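Local coordinates for ABC transporter, periplasmic solute-binding protein (Rhizobium meliloti, PDB 4WED) that probably captures a solute, perhaps a peptide or a nickel complex, in the periplasm for uptake by an ABC transporter, at residues S129-S134 and L163-P168; G318-A323 and D486-L491; C437-K442 and T451-L456; P458-A463 and Q476-W481. One frame throughout, in Å; residues are numbered along the deposited sequence.

Contact 1 (S129-S134 and L163-P168)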
# COMPACT_ATOMS: atom_id res chain seq x y z
N SER A 129 -7.90 -14.42 -10.83
CA SER A 129 -8.70 -15.01 -9.75
C SER A 129 -8.33 -14.43 -8.37
O SER A 129 -9.15 -14.47 -7.45
CB SER A 129 -8.60 -16.54 -9.76
OG SER A 129 -7.24 -16.97 -9.72
N TRP A 130 -7.12 -13.87 -8.24
CA TRP A 130 -6.67 -13.24 -6.96
C TRP A 130 -7.49 -12.00 -6.58
O TRP A 130 -7.48 -11.55 -5.45
CB TRP A 130 -5.17 -12.90 -6.97
CG TRP A 130 -4.80 -11.89 -8.00
CD1 TRP A 130 -4.48 -12.12 -9.30
CD2 TRP A 130 -4.74 -10.46 -7.82
NE1 TRP A 130 -4.22 -10.94 -9.94
CE2 TRP A 130 -4.38 -9.90 -9.06
CE3 TRP A 130 -4.95 -9.61 -6.72
CZ2 TRP A 130 -4.22 -8.54 -9.24
CZ3 TRP A 130 -4.79 -8.26 -6.90
CH2 TRP A 130 -4.43 -7.73 -8.14
N MSE A 131 -8.27 -11.52 -7.53
CA MSE A 131 -9.11 -10.39 -7.29
C MSE A 131 -10.51 -10.84 -7.16
O MSE A 131 -11.00 -11.60 -8.00
CB MSE A 131 -9.05 -9.51 -8.50
CG MSE A 131 -8.12 -8.37 -8.21
SE MSE A 131 -8.22 -7.39 -9.87
CE MSE A 131 -9.56 -6.05 -9.41
N ASN A 132 -11.16 -10.39 -6.11
CA ASN A 132 -12.49 -10.85 -5.78
C ASN A 132 -13.56 -10.54 -6.84
O ASN A 132 -14.45 -11.35 -7.04
CB ASN A 132 -12.88 -10.37 -4.39
CG ASN A 132 -12.17 -11.14 -3.31
OD1 ASN A 132 -12.12 -12.37 -3.37
ND2 ASN A 132 -11.56 -10.45 -2.36
N CYS A 133 -13.46 -9.41 -7.53
CA CYS A 133 -14.48 -9.05 -8.51
C CYS A 133 -14.35 -9.88 -9.75
O CYS A 133 -15.36 -10.28 -10.27
CB CYS A 133 -14.52 -7.56 -8.85
SG CYS A 133 -13.03 -6.91 -9.53
N SER A 134 -13.14 -10.20 -10.20
CA SER A 134 -12.98 -11.13 -11.31
C SER A 134 -13.48 -12.53 -10.94
O SER A 134 -14.27 -13.12 -11.63
CB SER A 134 -11.52 -11.23 -11.74
OG SER A 134 -11.39 -12.25 -12.73
N LEU A 163 -11.69 -1.84 -8.10
CA LEU A 163 -11.95 -1.27 -9.40
C LEU A 163 -11.15 0.02 -9.60
O LEU A 163 -11.14 0.58 -10.71
CB LEU A 163 -13.45 -0.98 -9.59
CG LEU A 163 -14.42 -2.20 -9.73
CD1 LEU A 163 -15.89 -1.78 -9.68
CD2 LEU A 163 -14.17 -3.00 -10.98
N SER A 164 -10.53 0.51 -8.53
CA SER A 164 -9.60 1.64 -8.61
C SER A 164 -8.20 1.20 -9.06
O SER A 164 -7.42 2.03 -9.35
CB SER A 164 -9.49 2.35 -7.30
OG SER A 164 -8.74 1.57 -6.37
N TYR A 165 -7.90 -0.10 -9.19
CA TYR A 165 -6.52 -0.51 -9.40
C TYR A 165 -5.97 -0.03 -10.75
O TYR A 165 -6.73 0.29 -11.67
CB TYR A 165 -6.38 -2.03 -9.38
CG TYR A 165 -6.54 -2.72 -8.06
CD1 TYR A 165 -6.91 -2.03 -6.90
CD2 TYR A 165 -6.41 -4.11 -7.99
CE1 TYR A 165 -7.12 -2.71 -5.71
CE2 TYR A 165 -6.60 -4.79 -6.80
CZ TYR A 165 -6.98 -4.10 -5.68
OH TYR A 165 -7.14 -4.79 -4.51
N THR A 166 -4.65 -0.02 -10.83
CA THR A 166 -3.95 0.45 -12.01
C THR A 166 -4.21 -0.61 -13.07
O THR A 166 -4.54 -0.29 -14.17
CB THR A 166 -2.44 0.71 -11.76
OG1 THR A 166 -2.29 1.85 -10.89
CG2 THR A 166 -1.69 1.03 -13.10
N ARG A 167 -4.09 -1.87 -12.71
CA ARG A 167 -4.40 -2.95 -13.63
C ARG A 167 -5.07 -4.06 -12.85
O ARG A 167 -4.81 -4.20 -11.67
CB ARG A 167 -3.12 -3.48 -14.26
CG ARG A 167 -2.15 -4.04 -13.24
CD ARG A 167 -1.04 -4.83 -13.88
NE ARG A 167 -0.03 -3.95 -14.44
CZ ARG A 167 1.26 -4.04 -14.19
NH1 ARG A 167 1.73 -4.98 -13.39
NH2 ARG A 167 2.08 -3.18 -14.74
N PRO A 168 -5.93 -4.88 -13.47
CA PRO A 168 -6.29 -4.83 -14.90
C PRO A 168 -7.56 -4.05 -15.21
O PRO A 168 -8.14 -4.18 -16.28
CB PRO A 168 -6.58 -6.29 -15.18
CG PRO A 168 -7.27 -6.74 -13.95
CD PRO A 168 -6.55 -6.04 -12.82
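A Met-aromatic contact, between selenomethionine Met131 and Tyr165, joins the start of the short helix 132-135 to the loop that follows helix 159-162. The SE atom of Met131 stands 5.2 Å from the centroid of the Tyr165 ring and 60° off its normal. Because the chain bends at the last torsion (chi3 96°), CE lies close to the ring, with Met131 CE 4.0 Å from Tyr165 CD2. The same SE meets the ring of Pro168, which follows a cis peptide bond, at CD, 3.6 Å away. A long, flexible, polarisable side chain suits this place between an aromatic ring and a proline. Thr166 and Arg167 bind through their backbone N atoms a glycerol, probably from the crystallisation liquor, close to the Tyr165 side chain; it may mark a pocket of this solute-binding protein. Met131 is also the N-cap residue of helix 132-135, and Glu162 accepts hydrogen bonds from the backbone N-H groups of Asn132 and Cys133, tying helix 159-162 to the first turn. Trp130 reaches the same tyrosine obliquely with its six-membered ring, CH2 lying 3.9 Å from Tyr165 CE2. Cys133 SG makes a looser apolar contact with Leu163 CD2 at 4.3 Å, both residues buried.

Contact 2 (G318-A323 and D486-L491); sequences GNMFSA and DAIAPL
Ile488 and Pro490 carry the second segment's side of this contact, with the loop 318-323 lying against them. Just before them, Asp486 ends helix 471-485 with positive phi in a Schellman motif, and the chain then turns into strand 488-500. Ile488 points its side chain at the loop. Its CG1 sits between the backbone N and the carbonyl carbon (chi1 54°), and the Ile488 and Met320 side chains cross at about a right angle, with Ile488 CD1 3.8 Å from CG of selenomethionine Met320. A branched aliphatic side chain suits this apolar crossing. Pro490, two residues on, also faces the loop. Its ring packs against backbone: Pro490 CB is 3.6 Å from Asn319 O, and Pro490 CG is 3.8 Å from Met320 N. Proline suits the place because its ring presents carbons to the Asn319-Met320 peptide and it has no N-H needing a partner there. Asn319 O is hydrogen-bonded to Tyr493 OH of the same strand, while the Asn319 side chain bonds to Lys330 and Phe332. Ala489 and Leu491 hydrogen-bond through their backbones to strand 274-279, Leu491 also to Ala317 just after strand 315-316, so strand 488-500 pairs with both, and Met320 reaches Ser432 and Leu433 of helix 430-437.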
# COMPACT_ATOMS: atom_id res chain seq x y z
N GLY A 318 0.66 3.85 16.30
CA GLY A 318 -0.27 3.42 17.33
C GLY A 318 -1.26 2.38 16.81
O GLY A 318 -1.72 1.55 17.56
N ASN A 319 -1.59 2.43 15.54
CA ASN A 319 -2.61 1.54 14.96
C ASN A 319 -1.99 0.66 13.90
O ASN A 319 -0.95 1.00 13.30
CB ASN A 319 -3.70 2.37 14.32
CG ASN A 319 -4.42 3.20 15.32
OD1 ASN A 319 -3.80 3.99 16.02
ND2 ASN A 319 -5.71 3.02 15.44
N MSE A 320 -2.60 -0.49 13.69
CA MSE A 320 -2.11 -1.39 12.66
C MSE A 320 -2.12 -0.71 11.34
O MSE A 320 -1.28 -1.00 10.50
CB MSE A 320 -2.95 -2.63 12.56
CG MSE A 320 -2.29 -3.73 11.71
SE MSE A 320 -3.59 -5.27 11.57
CE MSE A 320 -2.77 -6.23 10.03
N PHE A 321 -3.07 0.19 11.12
CA PHE A 321 -3.17 0.88 9.86
C PHE A 321 -3.17 2.35 10.13
O PHE A 321 -3.90 2.82 11.04
CB PHE A 321 -4.45 0.53 9.17
CG PHE A 321 -4.56 -0.90 8.82
CD1 PHE A 321 -3.73 -1.46 7.83
CD2 PHE A 321 -5.50 -1.71 9.44
CE1 PHE A 321 -3.82 -2.80 7.48
CE2 PHE A 321 -5.60 -3.04 9.09
CZ PHE A 321 -4.76 -3.59 8.10
N SER A 322 -2.38 3.09 9.35
CA SER A 322 -2.39 4.55 9.45
C SER A 322 -3.72 5.11 8.97
O SER A 322 -4.51 4.42 8.32
CB SER A 322 -1.21 5.19 8.68
OG SER A 322 -1.57 5.49 7.33
N ALA A 323 -3.95 6.37 9.31
CA ALA A 323 -5.20 7.12 8.98
C ALA A 323 -5.39 7.36 7.47
O ALA A 323 -6.49 7.61 7.01
CB ALA A 323 -5.16 8.46 9.73
N ASP A 486 -3.49 -6.97 23.23
CA ASP A 486 -2.09 -6.70 22.92
C ASP A 486 -1.56 -7.80 22.02
O ASP A 486 -0.54 -8.41 22.28
CB ASP A 486 -1.27 -6.59 24.22
CG ASP A 486 -1.61 -5.33 25.02
OD1 ASP A 486 -1.16 -4.23 24.58
OD2 ASP A 486 -2.29 -5.44 26.09
N ALA A 487 -2.31 -8.06 20.95
CA ALA A 487 -2.07 -9.22 20.12
C ALA A 487 -0.99 -8.98 19.10
O ALA A 487 -0.36 -9.94 18.64
CB ALA A 487 -3.32 -9.63 19.41
N ILE A 488 -0.78 -7.70 18.78
CA ILE A 488 0.25 -7.27 17.83
C ILE A 488 0.97 -6.05 18.37
O ILE A 488 0.46 -5.40 19.27
CB ILE A 488 -0.36 -6.94 16.43
CG1 ILE A 488 -1.50 -5.93 16.53
CG2 ILE A 488 -0.84 -8.21 15.72
CD1 ILE A 488 -1.79 -5.21 15.22
N ALA A 489 2.14 -5.71 17.82
CA ALA A 489 2.84 -4.44 18.17
C ALA A 489 3.24 -3.64 16.92
O ALA A 489 4.27 -3.87 16.38
CB ALA A 489 4.07 -4.71 19.07
N PRO A 490 2.36 -2.74 16.44
CA PRO A 490 2.74 -1.87 15.32
C PRO A 490 3.88 -0.96 15.74
O PRO A 490 3.90 -0.50 16.84
CB PRO A 490 1.48 -1.05 15.05
CG PRO A 490 0.36 -1.80 15.70
CD PRO A 490 0.97 -2.48 16.89
N LEU A 491 4.88 -0.79 14.89
CA LEU A 491 6.07 -0.05 15.29
C LEU A 491 6.08 1.34 14.66
O LEU A 491 5.81 2.31 15.33
CB LEU A 491 7.28 -0.88 14.91
CG LEU A 491 7.34 -2.22 15.64
CD1 LEU A 491 8.57 -2.96 15.18
CD2 LEU A 491 7.41 -1.97 17.13

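Contact 3 (C437-K442 and T451-L456)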
# COMPACT_ATOMS: atom_id res chain seq x y z
N CYS A 437 -4.14 -12.34 9.46
CA CYS A 437 -4.82 -12.50 10.72
C CYS A 437 -5.94 -13.54 10.75
O CYS A 437 -6.23 -14.06 11.81
CB CYS A 437 -5.36 -11.17 11.19
SG CYS A 437 -4.07 -9.96 11.52
N LEU A 438 -6.55 -13.88 9.62
CA LEU A 438 -7.59 -14.90 9.62
C LEU A 438 -6.96 -16.31 9.60
O LEU A 438 -6.27 -16.66 8.64
CB LEU A 438 -8.54 -14.70 8.42
CG LEU A 438 -9.84 -15.57 8.29
CD1 LEU A 438 -10.98 -15.16 9.21
CD2 LEU A 438 -10.37 -15.50 6.88
N SER A 439 -7.19 -17.11 10.65
CA SER A 439 -6.72 -18.52 10.68
C SER A 439 -7.01 -19.31 9.42
O SER A 439 -6.13 -19.96 8.89
CB SER A 439 -7.33 -19.33 11.84
OG SER A 439 -6.65 -19.09 13.04
N THR A 440 -8.27 -19.27 8.97
CA THR A 440 -8.73 -20.13 7.90
C THR A 440 -8.09 -19.78 6.54
O THR A 440 -7.96 -20.63 5.71
CB THR A 440 -10.27 -20.12 7.80
OG1 THR A 440 -10.74 -18.78 7.69
CG2 THR A 440 -10.88 -20.75 9.04
N PHE A 441 -7.65 -18.54 6.35
CA PHE A 441 -6.95 -18.14 5.11
C PHE A 441 -5.48 -18.54 5.17
O PHE A 441 -4.73 -18.05 6.00
CB PHE A 441 -7.09 -16.64 4.85
CG PHE A 441 -6.52 -16.19 3.51
CD1 PHE A 441 -5.16 -15.91 3.38
CD2 PHE A 441 -7.36 -16.01 2.39
CE1 PHE A 441 -4.64 -15.49 2.16
CE2 PHE A 441 -6.83 -15.58 1.18
CZ PHE A 441 -5.47 -15.32 1.06
N LYS A 442 -5.08 -19.42 4.26
CA LYS A 442 -3.79 -20.10 4.36
C LYS A 442 -3.03 -20.04 3.03
O LYS A 442 -3.25 -20.88 2.16
CB LYS A 442 -4.04 -21.56 4.78
N THR A 451 -3.16 -15.61 15.13
CA THR A 451 -4.19 -16.60 14.78
C THR A 451 -4.97 -17.02 16.01
O THR A 451 -4.47 -17.79 16.83
CB THR A 451 -3.60 -17.85 14.11
OG1 THR A 451 -2.46 -18.33 14.85
CG2 THR A 451 -3.20 -17.53 12.67
N ASP A 452 -6.18 -16.49 16.14
CA ASP A 452 -7.11 -16.96 17.18
C ASP A 452 -8.44 -17.33 16.51
O ASP A 452 -9.31 -16.48 16.28
CB ASP A 452 -7.28 -15.90 18.26
CG ASP A 452 -7.85 -16.48 19.56
OD1 ASP A 452 -8.35 -17.63 19.60
OD2 ASP A 452 -7.82 -15.75 20.56
N PRO A 453 -8.58 -18.60 16.16
CA PRO A 453 -9.82 -19.11 15.55
C PRO A 453 -11.07 -18.83 16.38
O PRO A 453 -12.10 -18.45 15.83
CB PRO A 453 -9.58 -20.62 15.47
CG PRO A 453 -8.10 -20.73 15.33
CD PRO A 453 -7.54 -19.64 16.22
N VAL A 454 -10.99 -19.03 17.68
CA VAL A 454 -12.23 -18.94 18.42
C VAL A 454 -12.58 -17.46 18.57
O VAL A 454 -13.74 -17.09 18.44
CB VAL A 454 -12.25 -19.73 19.76
CG1 VAL A 454 -11.75 -21.15 19.56
CG2 VAL A 454 -11.44 -19.01 20.81
N ASN A 455 -11.57 -16.60 18.76
CA ASN A 455 -11.85 -15.20 19.15
C ASN A 455 -11.80 -14.17 18.06
O ASN A 455 -12.64 -13.27 18.04
CB ASN A 455 -10.92 -14.78 20.27
CG ASN A 455 -11.15 -15.59 21.53
OD1 ASN A 455 -10.33 -16.44 21.90
ND2 ASN A 455 -12.30 -15.37 22.17
N LEU A 456 -10.81 -14.28 17.17
CA LEU A 456 -10.58 -13.26 16.17
C LEU A 456 -11.24 -13.55 14.83
O LEU A 456 -11.77 -12.65 14.15
CB LEU A 456 -9.10 -13.10 15.93
CG LEU A 456 -8.67 -11.92 15.06
CD1 LEU A 456 -9.25 -10.61 15.57
CD2 LEU A 456 -7.14 -11.81 14.97
O HOH W 1 -7.19 -15.47 13.85
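Ser439 and Pro453 meet in a loop-to-loop contact, partly buried, within the connection from helix 430-437 to helix 457-465. The chain comes back on itself here, and Ser439 and Thr451 are the closest pair of CA atoms, 5.2 Å apart. Ser439 OG, placed beside its own backbone N (chi1 -81°), lies against the proline ring, 3.2 Å from Pro453 CG. It also approaches Thr451, with Ser439 OG 3.5 Å from Thr451 CB. Serine is small enough to fit between these two side chains. Deeper in, Leu456 points toward the first segment, and its CD2 lies 4.2 Å from Cys437 CB; leucine suits this buried end, where Val478 and Trp481 of helix 471-485 also touch it. A water links the segments. It donates to Cys437 O at 2.7 Å and accepts from Asp452 N, also at 2.7 Å, bridging the end of helix 430-437 to the returning chain. Asp452 O in turn takes the N-H of Leu456 in a 2.8 Å bond. No direct hydrogen bond joins the two segments, so the limbs of the loop meet each other through van der Waals contact and through this water, whose two bonds satisfy a carbonyl and an amide.

Contact 4 (P458-A463 and Q476-W481); sequences PLINAA and QKVYDW
Helices 457-465 and 471-485 form an antiparallel helical hairpin, their segments 458-463 and 476-481 running at 158° to one another with axes 8.9 Å apart at closest approach. The CA atoms of Leu459 and Val478 come nearest, at 5.6 Å. Val478 fits closely against the opposing backbone, its CG2 3.5 Å from Leu459 O. The same methyl touches Leu459 CB and Ile460 CG1, and Ala463, with only a CB, comes within 4.4 Å of Val478 CG2; a short, branched valine suits this spot among several neighbours. Leu459, with the most surface covered, divides its methyls between Trp481 (CD1) and Lys477 (CD2). Leu459 CD1 meets the Trp481 side chain at its base, 3.8 Å from Trp481 CB, with CG and CD1 of the indole equally near; the two side chains cross at about a right angle. Ile460 is also turned to helix 430-437, where it touches Cys437, and Val478 there touches Leu433. One turn apart on helix 471-485, Gln476 NE2 donates a 2.7 Å hydrogen bond to Asp480 OD1, nearly straight at 165°, while Gln476 OE1 takes the N-H of Lys330. Lys477 NZ lies 4.2 Å from Leu459 CD2, these side chains also crossing at about a right angle.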
# COMPACT_ATOMS: atom_id res chain seq x y z
N PRO A 458 -14.02 -14.93 14.04
CA PRO A 458 -15.40 -14.47 13.95
C PRO A 458 -15.53 -12.98 13.69
O PRO A 458 -16.42 -12.54 13.00
CB PRO A 458 -15.97 -14.84 15.32
CG PRO A 458 -15.21 -16.04 15.71
CD PRO A 458 -13.81 -15.80 15.21
N LEU A 459 -14.62 -12.20 14.24
CA LEU A 459 -14.71 -10.76 14.13
C LEU A 459 -14.23 -10.35 12.76
O LEU A 459 -14.80 -9.45 12.14
CB LEU A 459 -13.83 -10.11 15.20
CG LEU A 459 -14.15 -10.52 16.63
CD1 LEU A 459 -13.05 -9.99 17.56
CD2 LEU A 459 -15.54 -9.99 17.03
N ILE A 460 -13.19 -11.02 12.27
CA ILE A 460 -12.74 -10.73 10.89
C ILE A 460 -13.82 -11.09 9.87
O ILE A 460 -14.14 -10.26 9.01
CB ILE A 460 -11.39 -11.40 10.54
CG1 ILE A 460 -10.27 -10.88 11.46
CG2 ILE A 460 -11.02 -11.12 9.08
CD1 ILE A 460 -8.99 -11.67 11.35
N ASN A 461 -14.39 -12.30 10.00
CA ASN A 461 -15.50 -12.76 9.14
C ASN A 461 -16.70 -11.82 9.12
O ASN A 461 -17.31 -11.56 8.07
CB ASN A 461 -15.96 -14.16 9.57
CG ASN A 461 -14.94 -15.25 9.24
OD1 ASN A 461 -14.18 -15.18 8.24
ND2 ASN A 461 -14.92 -16.29 10.07
N ALA A 462 -17.05 -11.31 10.29
CA ALA A 462 -18.17 -10.39 10.39
C ALA A 462 -17.81 -9.10 9.66
O ALA A 462 -18.61 -8.56 8.90
CB ALA A 462 -18.52 -10.12 11.85
N ALA A 463 -16.60 -8.62 9.87
CA ALA A 463 -16.15 -7.42 9.15
C ALA A 463 -16.13 -7.59 7.62
O ALA A 463 -16.49 -6.67 6.88
CB ALA A 463 -14.80 -7.02 9.64
N GLN A 476 -14.23 -2.07 13.61
CA GLN A 476 -13.68 -1.49 14.83
C GLN A 476 -13.48 -2.57 15.89
O GLN A 476 -12.60 -2.47 16.73
CB GLN A 476 -14.57 -0.37 15.36
CG GLN A 476 -13.99 0.37 16.56
CD GLN A 476 -12.60 0.92 16.30
OE1 GLN A 476 -12.40 1.69 15.37
NE2 GLN A 476 -11.62 0.50 17.11
N LYS A 477 -14.30 -3.61 15.84
CA LYS A 477 -14.23 -4.68 16.82
C LYS A 477 -13.00 -5.55 16.61
O LYS A 477 -12.43 -6.06 17.57
CB LYS A 477 -15.48 -5.55 16.76
CG LYS A 477 -16.80 -4.81 16.93
CD LYS A 477 -17.94 -5.81 16.88
CE LYS A 477 -18.06 -6.54 18.20
NZ LYS A 477 -18.91 -7.75 18.08
N VAL A 478 -12.59 -5.72 15.36
CA VAL A 478 -11.31 -6.40 15.12
C VAL A 478 -10.20 -5.61 15.85
O VAL A 478 -9.43 -6.19 16.61
CB VAL A 478 -11.01 -6.59 13.62
CG1 VAL A 478 -9.61 -7.17 13.40
CG2 VAL A 478 -12.06 -7.50 13.00
N TYR A 479 -10.17 -4.30 15.66
CA TYR A 479 -9.09 -3.44 16.21
C TYR A 479 -9.11 -3.36 17.72
O TYR A 479 -8.04 -3.29 18.33
CB TYR A 479 -9.21 -2.03 15.66
CG TYR A 479 -9.17 -1.90 14.17
CD1 TYR A 479 -8.26 -2.66 13.40
CD2 TYR A 479 -9.97 -0.98 13.51
CE1 TYR A 479 -8.15 -2.50 12.03
CE2 TYR A 479 -9.90 -0.83 12.13
CZ TYR A 479 -8.98 -1.61 11.39
OH TYR A 479 -8.86 -1.49 10.03
N ASP A 480 -10.31 -3.41 18.33
CA ASP A 480 -10.43 -3.42 19.81
C ASP A 480 -9.91 -4.71 20.37
O ASP A 480 -9.22 -4.74 21.39
CB ASP A 480 -11.87 -3.26 20.28
CG ASP A 480 -12.54 -1.99 19.77
OD1 ASP A 480 -11.84 -1.03 19.36
OD2 ASP A 480 -13.80 -1.96 19.77
N TRP A 481 -10.24 -5.80 19.71
CA TRP A 481 -9.71 -7.09 20.14
C TRP A 481 -8.19 -7.08 20.19
O TRP A 481 -7.55 -7.46 21.18
CB TRP A 481 -10.15 -8.19 19.18
CG TRP A 481 -9.94 -9.48 19.77
CD1 TRP A 481 -10.76 -10.10 20.65
CD2 TRP A 481 -8.79 -10.31 19.63
NE1 TRP A 481 -10.21 -11.28 21.05
CE2 TRP A 481 -9.00 -11.44 20.43
CE3 TRP A 481 -7.60 -10.20 18.91
CZ2 TRP A 481 -8.08 -12.49 20.51
CZ3 TRP A 481 -6.67 -11.24 19.00
CH2 TRP A 481 -6.92 -12.36 19.80

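Along the chain contact 1 comes first and is complete before the others begin; its centre lies about 24 to 27 Å from theirs, on the far side of the chain's centre from contact 2. Contact 2 spans residues 318 to 491, and contacts 3 and 4 fall, in that order, within this span. Contact 3 lies in the loop that leads into helix 457-465, which contact 4 packs on helix 471-485; their centres are about 11 Å apart, and they touch through Cys437 and Ile460. Contact 2 meets contact 3 at Met320 and Cys437, and contact 4 where Ala487 packs on Trp481 and Phe321 on Tyr479. Contacts 2, 3 and 4 thus touch one another, whereas contact 1 touches none, consistent with a different part of the fold.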